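Local coordinates for protein apoptosis regulator Bcl-2 homolog (Murid herpesvirus 4, PDB 4MI8) that inhibits host autophagy by binding Beclin 1 and protects infected cells from apoptosis, also interacting with BAK1 and BAX, which helps the virus to persist, at residues E48-Y53 with G96-E101; T16-T21 with G91-G96; L75-F80 with T121-E126; K66-D71 with T110-L115. All coordinates share one frame; numbering follows the deposited sequence.

Contact 1: residues E48-Y53 with G96-E101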
# COMPACT_ATOMS: atom_id res chain seq x y z
N GLU A 48 -1.14 -1.95 11.31
CA GLU A 48 -1.65 -3.17 11.93
C GLU A 48 -1.14 -4.40 11.17
O GLU A 48 -0.71 -5.41 11.76
CB GLU A 48 -3.16 -3.21 11.83
CG GLU A 48 -3.87 -2.51 12.92
CD GLU A 48 -3.46 -3.06 14.30
OE1 GLU A 48 -3.76 -4.23 14.59
OE2 GLU A 48 -2.83 -2.32 15.11
N PHE A 49 -1.19 -4.30 9.84
CA PHE A 49 -0.72 -5.42 8.99
C PHE A 49 0.81 -5.64 9.24
O PHE A 49 1.27 -6.75 9.41
CB PHE A 49 -0.96 -5.02 7.56
CG PHE A 49 -0.47 -6.02 6.54
CD1 PHE A 49 0.89 -6.05 6.15
CD2 PHE A 49 -1.42 -6.89 5.88
CE1 PHE A 49 1.30 -6.97 5.16
CE2 PHE A 49 -0.97 -7.79 4.90
CZ PHE A 49 0.39 -7.85 4.54
N ARG A 50 1.59 -4.58 9.29
CA ARG A 50 3.04 -4.68 9.62
C ARG A 50 3.34 -5.28 10.99
O ARG A 50 4.30 -6.03 11.12
CB ARG A 50 3.70 -3.30 9.52
CG ARG A 50 5.22 -3.37 9.60
CD ARG A 50 5.83 -3.85 8.26
NE ARG A 50 5.59 -2.85 7.18
CZ ARG A 50 6.33 -1.76 6.99
NH1 ARG A 50 7.44 -1.60 7.76
NH2 ARG A 50 6.07 -0.87 6.01
N ARG A 51 2.50 -5.02 12.01
CA ARG A 51 2.71 -5.62 13.33
C ARG A 51 2.56 -7.14 13.25
O ARG A 51 3.29 -7.88 13.87
CB ARG A 51 1.71 -5.14 14.35
CG ARG A 51 2.00 -3.83 15.01
CD ARG A 51 0.89 -3.50 16.02
NE ARG A 51 0.96 -4.33 17.24
CZ ARG A 51 1.75 -4.07 18.28
NH1 ARG A 51 2.55 -3.01 18.25
NH2 ARG A 51 1.74 -4.87 19.35
N HIS A 52 1.61 -7.62 12.47
CA HIS A 52 1.51 -9.10 12.32
C HIS A 52 2.68 -9.66 11.56
O HIS A 52 3.20 -10.70 11.91
CB HIS A 52 0.24 -9.48 11.57
CG HIS A 52 -1.03 -9.14 12.30
ND1 HIS A 52 -1.46 -9.85 13.38
CD2 HIS A 52 -1.99 -8.21 12.04
CE1 HIS A 52 -2.61 -9.34 13.82
NE2 HIS A 52 -2.94 -8.32 13.02
N TYR A 53 3.09 -9.00 10.48
CA TYR A 53 4.25 -9.46 9.77
C TYR A 53 5.44 -9.56 10.73
O TYR A 53 6.11 -10.59 10.77
CB TYR A 53 4.57 -8.55 8.59
CG TYR A 53 5.85 -8.94 7.84
CD1 TYR A 53 7.08 -8.47 8.28
CD2 TYR A 53 5.81 -9.69 6.65
CE1 TYR A 53 8.26 -8.84 7.63
CE2 TYR A 53 7.00 -10.03 5.93
CZ TYR A 53 8.20 -9.60 6.45
OH TYR A 53 9.40 -9.88 5.84
N GLY A 96 3.87 -0.25 -0.56
CA GLY A 96 4.13 1.14 -1.04
C GLY A 96 4.63 2.03 0.12
O GLY A 96 5.47 2.91 -0.09
N ARG A 97 4.11 1.83 1.34
CA ARG A 97 4.58 2.61 2.47
C ARG A 97 6.02 2.30 2.80
O ARG A 97 6.77 3.21 3.14
CB ARG A 97 3.74 2.34 3.71
CG ARG A 97 4.20 3.15 4.92
CD ARG A 97 3.28 3.02 6.17
NE ARG A 97 3.26 1.65 6.71
CZ ARG A 97 3.80 1.31 7.90
NH1 ARG A 97 4.36 2.21 8.69
NH2 ARG A 97 3.73 0.08 8.35
N TYR A 98 6.40 1.00 2.73
CA TYR A 98 7.78 0.59 2.96
C TYR A 98 8.67 1.31 1.94
O TYR A 98 9.63 1.96 2.35
CB TYR A 98 7.98 -0.93 2.78
CG TYR A 98 9.43 -1.34 3.15
CD1 TYR A 98 9.76 -1.60 4.49
CD2 TYR A 98 10.46 -1.43 2.18
CE1 TYR A 98 11.06 -1.95 4.87
CE2 TYR A 98 11.77 -1.79 2.56
CZ TYR A 98 12.06 -2.05 3.91
OH TYR A 98 13.31 -2.40 4.38
N VAL A 99 8.39 1.16 0.64
CA VAL A 99 9.21 1.80 -0.38
C VAL A 99 9.42 3.31 -0.06
O VAL A 99 10.57 3.75 0.10
CB VAL A 99 8.63 1.67 -1.79
CG1 VAL A 99 9.51 2.46 -2.77
CG2 VAL A 99 8.57 0.21 -2.19
N CYS A 100 8.34 4.07 0.12
CA CYS A 100 8.48 5.47 0.53
C CYS A 100 9.36 5.63 1.75
O CYS A 100 10.15 6.56 1.79
CB CYS A 100 7.17 6.13 0.87
SG CYS A 100 6.11 6.30 -0.56
N GLU A 101 9.19 4.82 2.76
CA GLU A 101 9.74 5.17 4.04
C GLU A 101 11.15 4.66 4.25
O GLU A 101 11.80 5.03 5.19
CB GLU A 101 8.83 4.69 5.18
CG GLU A 101 7.60 5.52 5.45
CD GLU A 101 6.78 5.04 6.63
OE1 GLU A 101 6.92 3.92 7.07
OE2 GLU A 101 5.96 5.79 7.12
O HOH W 1 7.87 1.39 6.39

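Contact 2: residues T16-T21 with G91-G96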
# COMPACT_ATOMS: atom_id res chain seq x y z
N THR A 16 -2.20 9.14 -4.02
CA THR A 16 -1.14 10.13 -4.04
C THR A 16 -1.07 10.80 -2.65
O THR A 16 0.02 11.05 -2.15
CB THR A 16 -1.48 11.23 -5.05
OG1 THR A 16 -1.71 10.65 -6.34
CG2 THR A 16 -0.31 12.31 -5.11
N ALA A 17 -2.21 11.11 -2.04
CA ALA A 17 -2.19 11.77 -0.72
C ALA A 17 -1.61 10.79 0.29
O ALA A 17 -0.82 11.19 1.15
CB ALA A 17 -3.58 12.21 -0.36
N PHE A 18 -1.87 9.47 0.08
CA PHE A 18 -1.32 8.43 0.98
C PHE A 18 0.18 8.44 0.87
O PHE A 18 0.85 8.51 1.90
CB PHE A 18 -1.83 7.05 0.64
CG PHE A 18 -1.12 5.93 1.39
CD1 PHE A 18 -1.44 5.61 2.72
CD2 PHE A 18 -0.08 5.19 0.76
CE1 PHE A 18 -0.79 4.53 3.37
CE2 PHE A 18 0.56 4.14 1.40
CZ PHE A 18 0.22 3.80 2.71
N LEU A 19 0.72 8.37 -0.36
CA LEU A 19 2.19 8.36 -0.57
C LEU A 19 2.89 9.67 -0.10
O LEU A 19 4.00 9.64 0.46
CB LEU A 19 2.54 8.07 -2.01
CG LEU A 19 2.02 6.71 -2.54
CD1 LEU A 19 2.24 6.63 -4.07
CD2 LEU A 19 2.81 5.58 -1.91
N LYS A 20 2.25 10.81 -0.35
CA LYS A 20 2.86 12.11 0.03
C LYS A 20 2.89 12.17 1.55
O LYS A 20 3.92 12.59 2.13
CB LYS A 20 2.11 13.32 -0.54
CG LYS A 20 2.12 13.40 -2.06
CD LYS A 20 1.48 14.69 -2.62
CE LYS A 20 1.74 14.73 -4.13
NZ LYS A 20 1.06 15.82 -4.98
N THR A 21 1.80 11.71 2.19
CA THR A 21 1.73 11.72 3.66
C THR A 21 2.81 10.85 4.26
O THR A 21 3.49 11.31 5.15
CB THR A 21 0.34 11.31 4.24
OG1 THR A 21 -0.70 12.21 3.83
CG2 THR A 21 0.35 11.32 5.74
N GLY A 91 -1.97 -4.99 2.42
CA GLY A 91 -0.57 -5.40 2.16
C GLY A 91 0.07 -4.61 0.99
O GLY A 91 1.26 -4.23 1.07
N PHE A 92 -0.71 -4.42 -0.10
CA PHE A 92 -0.31 -3.60 -1.24
C PHE A 92 0.10 -2.18 -0.75
O PHE A 92 1.15 -1.59 -1.13
CB PHE A 92 -1.51 -3.62 -2.22
CG PHE A 92 -1.54 -2.49 -3.24
CD1 PHE A 92 -2.15 -1.30 -2.93
CD2 PHE A 92 -1.15 -2.72 -4.59
CE1 PHE A 92 -2.31 -0.31 -3.92
CE2 PHE A 92 -1.28 -1.72 -5.56
CZ PHE A 92 -1.87 -0.51 -5.22
N PHE A 93 -0.75 -1.61 0.08
CA PHE A 93 -0.40 -0.28 0.54
C PHE A 93 0.79 -0.32 1.45
O PHE A 93 1.52 0.66 1.51
CB PHE A 93 -1.60 0.40 1.24
CG PHE A 93 -2.57 1.05 0.27
CD1 PHE A 93 -2.20 2.24 -0.40
CD2 PHE A 93 -3.85 0.46 -0.02
CE1 PHE A 93 -3.08 2.81 -1.32
CE2 PHE A 93 -4.73 1.06 -1.00
CZ PHE A 93 -4.36 2.20 -1.64
N ASP A 94 0.98 -1.40 2.22
CA ASP A 94 2.13 -1.39 3.19
C ASP A 94 3.38 -1.58 2.43
O ASP A 94 4.48 -1.14 2.85
CB ASP A 94 2.03 -2.58 4.16
CG ASP A 94 2.98 -2.45 5.33
OD1 ASP A 94 3.28 -1.29 5.74
OD2 ASP A 94 3.43 -3.49 5.91
N VAL A 95 3.30 -2.35 1.32
CA VAL A 95 4.51 -2.38 0.44
C VAL A 95 4.88 -0.99 -0.07
O VAL A 95 6.08 -0.56 0.01
CB VAL A 95 4.35 -3.37 -0.71
CG1 VAL A 95 5.45 -3.12 -1.74
CG2 VAL A 95 4.24 -4.82 -0.12
N GLY A 96 3.87 -0.25 -0.56
CA GLY A 96 4.13 1.14 -1.04
C GLY A 96 4.63 2.03 0.12
O GLY A 96 5.47 2.91 -0.09

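Contact 3: residues L75-F80 with T121-E126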
# COMPACT_ATOMS: atom_id res chain seq x y z
N LEU A 75 5.71 -8.43 -7.73
CA LEU A 75 5.17 -8.55 -6.38
C LEU A 75 3.67 -8.30 -6.37
O LEU A 75 2.93 -9.15 -5.86
CB LEU A 75 5.84 -7.63 -5.36
CG LEU A 75 5.28 -7.76 -3.90
CD1 LEU A 75 5.37 -9.19 -3.34
CD2 LEU A 75 6.10 -6.83 -3.06
N PHE A 76 3.21 -7.19 -6.99
CA PHE A 76 1.78 -6.82 -6.87
C PHE A 76 0.94 -7.89 -7.49
O PHE A 76 -0.08 -8.30 -6.91
CB PHE A 76 1.42 -5.44 -7.47
CG PHE A 76 1.92 -4.24 -6.67
CD1 PHE A 76 2.13 -4.29 -5.25
CD2 PHE A 76 2.14 -3.04 -7.32
CE1 PHE A 76 2.56 -3.14 -4.54
CE2 PHE A 76 2.59 -1.92 -6.63
CZ PHE A 76 2.78 -1.95 -5.24
N THR A 77 1.34 -8.36 -8.68
CA THR A 77 0.55 -9.41 -9.33
C THR A 77 0.48 -10.74 -8.52
O THR A 77 -0.61 -11.32 -8.41
CB THR A 77 0.91 -9.59 -10.85
OG1 THR A 77 2.33 -9.60 -11.01
CG2 THR A 77 0.31 -8.41 -11.73
N SER A 78 1.59 -11.20 -7.91
CA SER A 78 1.49 -12.43 -7.05
C SER A 78 0.59 -12.22 -5.87
O SER A 78 -0.29 -13.04 -5.59
CB SER A 78 2.84 -13.07 -6.63
OG SER A 78 3.76 -12.17 -6.02
N LEU A 79 0.72 -11.04 -5.26
CA LEU A 79 -0.11 -10.69 -4.14
C LEU A 79 -1.64 -10.79 -4.46
O LEU A 79 -2.46 -10.98 -3.53
CB LEU A 79 0.35 -9.31 -3.67
CG LEU A 79 -0.24 -8.57 -2.51
CD1 LEU A 79 -0.00 -9.45 -1.29
CD2 LEU A 79 0.44 -7.19 -2.40
N PHE A 80 -2.07 -10.70 -5.74
CA PHE A 80 -3.53 -10.82 -6.02
C PHE A 80 -3.94 -12.05 -6.87
O PHE A 80 -5.15 -12.26 -7.21
CB PHE A 80 -4.08 -9.51 -6.57
CG PHE A 80 -4.02 -8.34 -5.57
CD1 PHE A 80 -5.00 -8.18 -4.61
CD2 PHE A 80 -2.98 -7.41 -5.60
CE1 PHE A 80 -4.96 -7.12 -3.70
CE2 PHE A 80 -2.95 -6.33 -4.71
CZ PHE A 80 -3.93 -6.19 -3.75
N THR A 121 -1.04 3.35 -8.64
CA THR A 121 -2.30 3.87 -9.16
C THR A 121 -2.76 3.09 -10.39
O THR A 121 -3.96 2.89 -10.60
CB THR A 121 -2.20 5.36 -9.52
OG1 THR A 121 -1.78 6.10 -8.37
CG2 THR A 121 -3.55 5.89 -10.00
N HIS A 122 -1.81 2.67 -11.21
CA HIS A 122 -2.11 1.93 -12.43
C HIS A 122 -2.52 0.52 -12.14
O HIS A 122 -3.27 -0.10 -12.92
CB HIS A 122 -0.92 1.95 -13.38
CG HIS A 122 -0.59 3.32 -13.91
ND1 HIS A 122 0.64 3.64 -14.37
CD2 HIS A 122 -1.37 4.47 -14.05
CE1 HIS A 122 0.64 4.92 -14.78
NE2 HIS A 122 -0.58 5.43 -14.58
N PHE A 123 -2.04 -0.01 -11.02
CA PHE A 123 -2.34 -1.34 -10.64
C PHE A 123 -3.66 -1.36 -9.90
O PHE A 123 -4.49 -2.21 -10.17
CB PHE A 123 -1.20 -1.93 -9.79
CG PHE A 123 -1.40 -3.38 -9.49
CD1 PHE A 123 -2.37 -3.76 -8.57
CD2 PHE A 123 -0.68 -4.37 -10.20
CE1 PHE A 123 -2.63 -5.11 -8.30
CE2 PHE A 123 -0.90 -5.72 -9.91
CZ PHE A 123 -1.87 -6.10 -8.95
N PHE A 124 -3.84 -0.43 -8.94
CA PHE A 124 -5.09 -0.40 -8.17
C PHE A 124 -6.26 -0.32 -9.18
O PHE A 124 -7.22 -1.09 -9.10
CB PHE A 124 -5.08 0.82 -7.26
CG PHE A 124 -6.18 0.86 -6.27
CD1 PHE A 124 -7.44 1.32 -6.59
CD2 PHE A 124 -5.92 0.44 -4.95
CE1 PHE A 124 -8.45 1.38 -5.64
CE2 PHE A 124 -6.90 0.47 -3.99
CZ PHE A 124 -8.15 0.96 -4.32
N ILE A 125 -6.18 0.64 -10.10
CA ILE A 125 -7.27 0.80 -11.07
C ILE A 125 -7.37 -0.34 -12.09
O ILE A 125 -8.43 -0.96 -12.16
CB ILE A 125 -7.28 2.18 -11.74
CG1 ILE A 125 -7.37 3.27 -10.64
CG2 ILE A 125 -8.47 2.26 -12.69
CD1 ILE A 125 -7.32 4.69 -11.12
N GLU A 126 -6.30 -0.66 -12.81
CA GLU A 126 -6.36 -1.71 -13.83
C GLU A 126 -6.89 -3.00 -13.22
O GLU A 126 -7.63 -3.71 -13.89
CB GLU A 126 -5.02 -1.92 -14.54
CG GLU A 126 -4.86 -1.02 -15.77
CD GLU A 126 -3.54 -0.21 -15.80
OE1 GLU A 126 -2.46 -0.83 -15.59
OE2 GLU A 126 -3.55 1.04 -16.03

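Contact 4: residues K66-D71 with T110-L115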
# COMPACT_ATOMS: atom_id res chain seq x y z
N LYS A 66 14.35 -3.56 -2.30
CA LYS A 66 15.44 -2.78 -2.83
C LYS A 66 15.35 -2.78 -4.35
O LYS A 66 15.79 -1.83 -4.96
CB LYS A 66 16.80 -3.32 -2.37
CG LYS A 66 17.14 -4.73 -2.85
CD LYS A 66 18.58 -5.15 -2.51
CE LYS A 66 18.78 -5.33 -1.01
NZ LYS A 66 19.56 -6.56 -0.63
N ASN A 67 14.77 -3.81 -4.97
CA ASN A 67 14.66 -3.85 -6.43
C ASN A 67 13.26 -3.60 -6.95
O ASN A 67 12.90 -4.06 -8.03
CB ASN A 67 15.14 -5.19 -6.97
CG ASN A 67 16.27 -5.77 -6.16
OD1 ASN A 67 17.12 -5.04 -5.64
ND2 ASN A 67 16.30 -7.11 -6.03
N TRP A 68 12.48 -2.85 -6.18
CA TRP A 68 11.10 -2.51 -6.53
C TRP A 68 11.02 -1.97 -7.91
O TRP A 68 10.06 -2.21 -8.64
CB TRP A 68 10.57 -1.47 -5.56
CG TRP A 68 11.10 -0.07 -5.79
CD1 TRP A 68 12.24 0.50 -5.24
CD2 TRP A 68 10.48 1.01 -6.59
NE1 TRP A 68 12.37 1.80 -5.63
CE2 TRP A 68 11.35 2.18 -6.44
CE3 TRP A 68 9.34 1.12 -7.36
CZ2 TRP A 68 11.09 3.38 -7.07
CZ3 TRP A 68 9.07 2.34 -7.99
CH2 TRP A 68 9.92 3.45 -7.84
N LYS A 69 12.04 -1.21 -8.29
CA LYS A 69 12.17 -0.69 -9.66
C LYS A 69 11.61 -1.57 -10.81
O LYS A 69 10.67 -1.14 -11.51
CB LYS A 69 13.61 -0.27 -9.92
CG LYS A 69 14.02 1.04 -9.24
CD LYS A 69 13.30 2.30 -9.73
CE LYS A 69 12.63 2.19 -11.11
NZ LYS A 69 11.19 1.79 -10.92
N ARG A 70 12.16 -2.78 -10.98
CA ARG A 70 11.72 -3.73 -12.03
C ARG A 70 10.71 -4.77 -11.54
O ARG A 70 9.94 -5.30 -12.33
CB ARG A 70 12.95 -4.40 -12.67
CG ARG A 70 12.67 -5.19 -13.97
CD ARG A 70 13.90 -5.42 -14.88
NE ARG A 70 13.70 -6.51 -15.86
CZ ARG A 70 14.51 -6.84 -16.87
NH1 ARG A 70 15.63 -6.17 -17.10
NH2 ARG A 70 14.20 -7.84 -17.68
N ASP A 71 10.71 -5.04 -10.23
CA ASP A 71 9.94 -6.13 -9.62
C ASP A 71 8.62 -5.76 -8.96
O ASP A 71 7.85 -6.66 -8.58
CB ASP A 71 10.77 -6.83 -8.54
CG ASP A 71 12.12 -7.34 -9.07
OD1 ASP A 71 12.36 -7.33 -10.30
OD2 ASP A 71 12.94 -7.75 -8.22
N THR A 110 10.21 13.02 -4.84
CA THR A 110 11.13 12.86 -5.97
C THR A 110 10.39 12.24 -7.12
O THR A 110 9.21 11.85 -6.97
CB THR A 110 12.31 11.94 -5.64
OG1 THR A 110 11.84 10.61 -5.57
CG2 THR A 110 12.93 12.32 -4.29
N GLU A 111 11.09 12.12 -8.23
CA GLU A 111 10.54 11.58 -9.46
C GLU A 111 10.22 10.11 -9.36
O GLU A 111 9.33 9.65 -10.05
CB GLU A 111 11.52 11.81 -10.61
CG GLU A 111 11.94 13.28 -10.77
CD GLU A 111 10.80 14.20 -11.24
OE1 GLU A 111 10.30 13.97 -12.38
OE2 GLU A 111 10.41 15.17 -10.51
N ASP A 112 10.98 9.37 -8.54
CA ASP A 112 10.71 7.98 -8.22
C ASP A 112 9.45 7.80 -7.38
O ASP A 112 8.74 6.80 -7.55
CB ASP A 112 11.84 7.36 -7.42
CG ASP A 112 13.00 6.97 -8.27
OD1 ASP A 112 12.84 6.97 -9.52
OD2 ASP A 112 14.06 6.66 -7.69
N HIS A 113 9.19 8.73 -6.45
CA HIS A 113 7.88 8.77 -5.81
C HIS A 113 6.76 8.81 -6.79
O HIS A 113 5.76 8.11 -6.62
CB HIS A 113 7.75 9.95 -4.93
CG HIS A 113 8.55 9.86 -3.67
ND1 HIS A 113 9.87 10.11 -3.64
CD2 HIS A 113 8.17 9.58 -2.36
CE1 HIS A 113 10.32 9.98 -2.37
NE2 HIS A 113 9.26 9.67 -1.59
N GLU A 114 6.92 9.62 -7.84
CA GLU A 114 5.91 9.78 -8.89
C GLU A 114 5.73 8.51 -9.65
O GLU A 114 4.65 8.18 -10.03
CB GLU A 114 6.24 10.97 -9.82
CG GLU A 114 5.77 12.31 -9.21
CD GLU A 114 6.37 13.58 -9.87
OE1 GLU A 114 7.35 13.48 -10.67
OE2 GLU A 114 5.86 14.70 -9.58
N LEU A 115 6.81 7.77 -9.81
CA LEU A 115 6.83 6.46 -10.48
C LEU A 115 6.17 5.38 -9.62
O LEU A 115 5.33 4.57 -10.08
CB LEU A 115 8.29 6.10 -10.66
CG LEU A 115 8.65 5.32 -11.89
CD1 LEU A 115 8.53 6.25 -13.11
CD2 LEU A 115 10.06 4.80 -11.62

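Contact 1: residues E48-Y53 with G96-E101
R50 leaves helix 33-56 with CG anti to the backbone N (chi1 -170°) and folds back at its next two torsions, whereas R97 runs out from helix 86-103 extended as far as its bend at chi3 (65°). Coming from opposite directions, the two chains lay one guanidinium over the other. The planes are tilted by 30° and the centres lie 4.1 Å apart. NH2 of R50 sits 3.4 Å from NH2 of R97, over the R97 guanidinium face, toward the rim.

Two donors cannot bond each other, and the nearby acids probably offset the like charges. D94 holds both arginines in salt bridges, one through each carboxylate oxygen. E101 OE1 lies 3.5 Å from R97 NH1 but well out of the guanidinium plane, a purely electrostatic pairing. Water 1 closes the network, accepting from R50 NH2 at 2.9 Å and donating to E101 OE1 at 2.8 Å. On the flank, NH1 of R50 meets the edge of the Y98 ring, 4.0 Å from CD1. This is a stacked arginine pair sharing one carboxylate, joining two helices of the Bcl-2 bundle next to the BH3 groove, where the bound peptide packs on F49.

Contact 2: residues T16-T21 with G91-G96
F18 and F93 make the aromatic part of this contact, a T-shaped pair between helix 8-23 and helix 86-103. The edge of F93 is turned to the face of F18, with centroids 5.2 Å apart and planes at 72°. The touching atom is CD1 of F93, 3.8 Å from CE2 of F18 and displaced from the middle of that face toward its rim. Different first torsions bring the rings together: F18 reaches across with CG anti to the backbone N (chi1 170°), while CG of F93 lies anti to the carbonyl carbon (chi1 -83°).

A second kind of contact sets carbon against backbone oxygen. F18 CZ approaches F93 O at 3.6 Å, and CD2 of L19 lies 4.2 Å from G96 O. With no side chain on G96, the backbones come closest here, CA of L19 to CA of G96 being 7.5 Å.

Hydrogen bonding is seen within helix 8-23, where T21 OG1 donates to A17 O at 2.9 Å. Around the pair, I42 touches both rings from helix 33-56, and M120 of helix 111-126 packs on L19. F18, L19, F93 and G96 are all buried and meet through carbon contacts, which implies a buried, almost wholly apolar junction, with backbone oxygens as the polar atoms at the interface.

Contact 3: residues L75-F80 with T121-E126
F76, F80 and F123 form an aromatic cluster in the Bcl-2 helical bundle, filling the seam between helix 68-81 and helix 111-126. The two short segments run in roughly the same direction, their axes 29° apart, and a gap of 11.5 Å between those axes leaves room for a whole ring. F123 supplies it: CG anti to the backbone N (chi1 -174°) sends the phenyl straight across to the other helix.

The residues of helix 68-81 then meet that ring from several directions. CB of F76 stands over one face in a CH-pi contact, 3.6 Å from the centroid of the F123 ring. Further out, the F76 ring turns its edge toward the F123 face, a tilted edge-to-face pair with planes at 57°. F80 comes one turn later and meets F123 obliquely, its CD2 3.6 Å from CE1 of F123. The tip of the ring also rests against backbone, CZ of F123 lying 3.5 Å from F76 O. Farther into the bundle the cluster continues through F92 of helix 86-103, which both F76 and F80 touch.

Helix 68-81 thus has two working sides. While F76 and F80 are buried against F123, L75, S78 and L79 contact the Beclin 1 peptide in the groove, S78 by hydrogen bonds. At the exposed border T77 adds a contact at the edge: its OG1 is held chiefly by the backbone oxygen of S73, which leaves the methyl to meet F123, CG2 lying in the ring plane, 3.5 Å from CE2 of F123.

Contact 4: residues K66-D71 with T110-L115
W68 points the six-membered end of its indole at the first turns of helix 111-126, and the other side chains of the contact are best described relative to that ring. Its first torsion (chi1 75°) places CG between the backbone N and the carbonyl carbon, from where the indole reaches across to D112. CH2 of W68 approaches D112 O at 3.6 Å, and CZ2 lies 4.1 Å from CB of D112. The D112 carboxylate is turned almost perpendicular to the indole, with planes 84° apart.

L115, one turn further on, meets the same end of the ring, its CD2 4.0 Å from W68 CH2. K69 folds over W68 from its own helix, bent at three torsions, so that its CD lies over one indole face, toward its rim. The rest of the chain then meets L115 at about a right angle, the charged NZ of K69 sitting 3.3 Å from the methyl CD2 of L115. NZ of K69 remains 5.6 Å from D112 OD1, so any attraction between them is probably modest.

T110 organises the start of the second helix. Its OG1 accepts a weak bond from D112 N at 3.3 Å. The same T110 OG1 is hydrogen-bonded to H113 ND1 at 2.8 Å. Inside, W68 packs on V99 and V103 of helix 86-103. The arrangement is that of two helix beginnings meeting in the Bcl-2 bundle, a tryptophan from the first turn of one set against the threonine N-capped start of the other.

How the contacts relate
The helices follow in the order 8-23, 33-56, 68-81, 86-103 and 111-126, with helix 86-103 at the middle of the arrangement. Contacts 1 and 2 both use it, share G96 and have centres about 9 Å apart, bringing in helices 33-56 and 8-23; C100 packing on L19 also links them. Contacts 3 and 4 join helices 68-81 and 111-126 at two levels, about 15 Å apart between centres. Contact 3 touches contact 2 through F92, and contact 4 reaches contact 1 where H113 meets C100. Segments of every pair alternate along the chain, so each contact joins parts distant in sequence. Contacts 1, 2 and 3 include residues reaching the bound peptide: apolar and charged contacts together hold the helices round the groove.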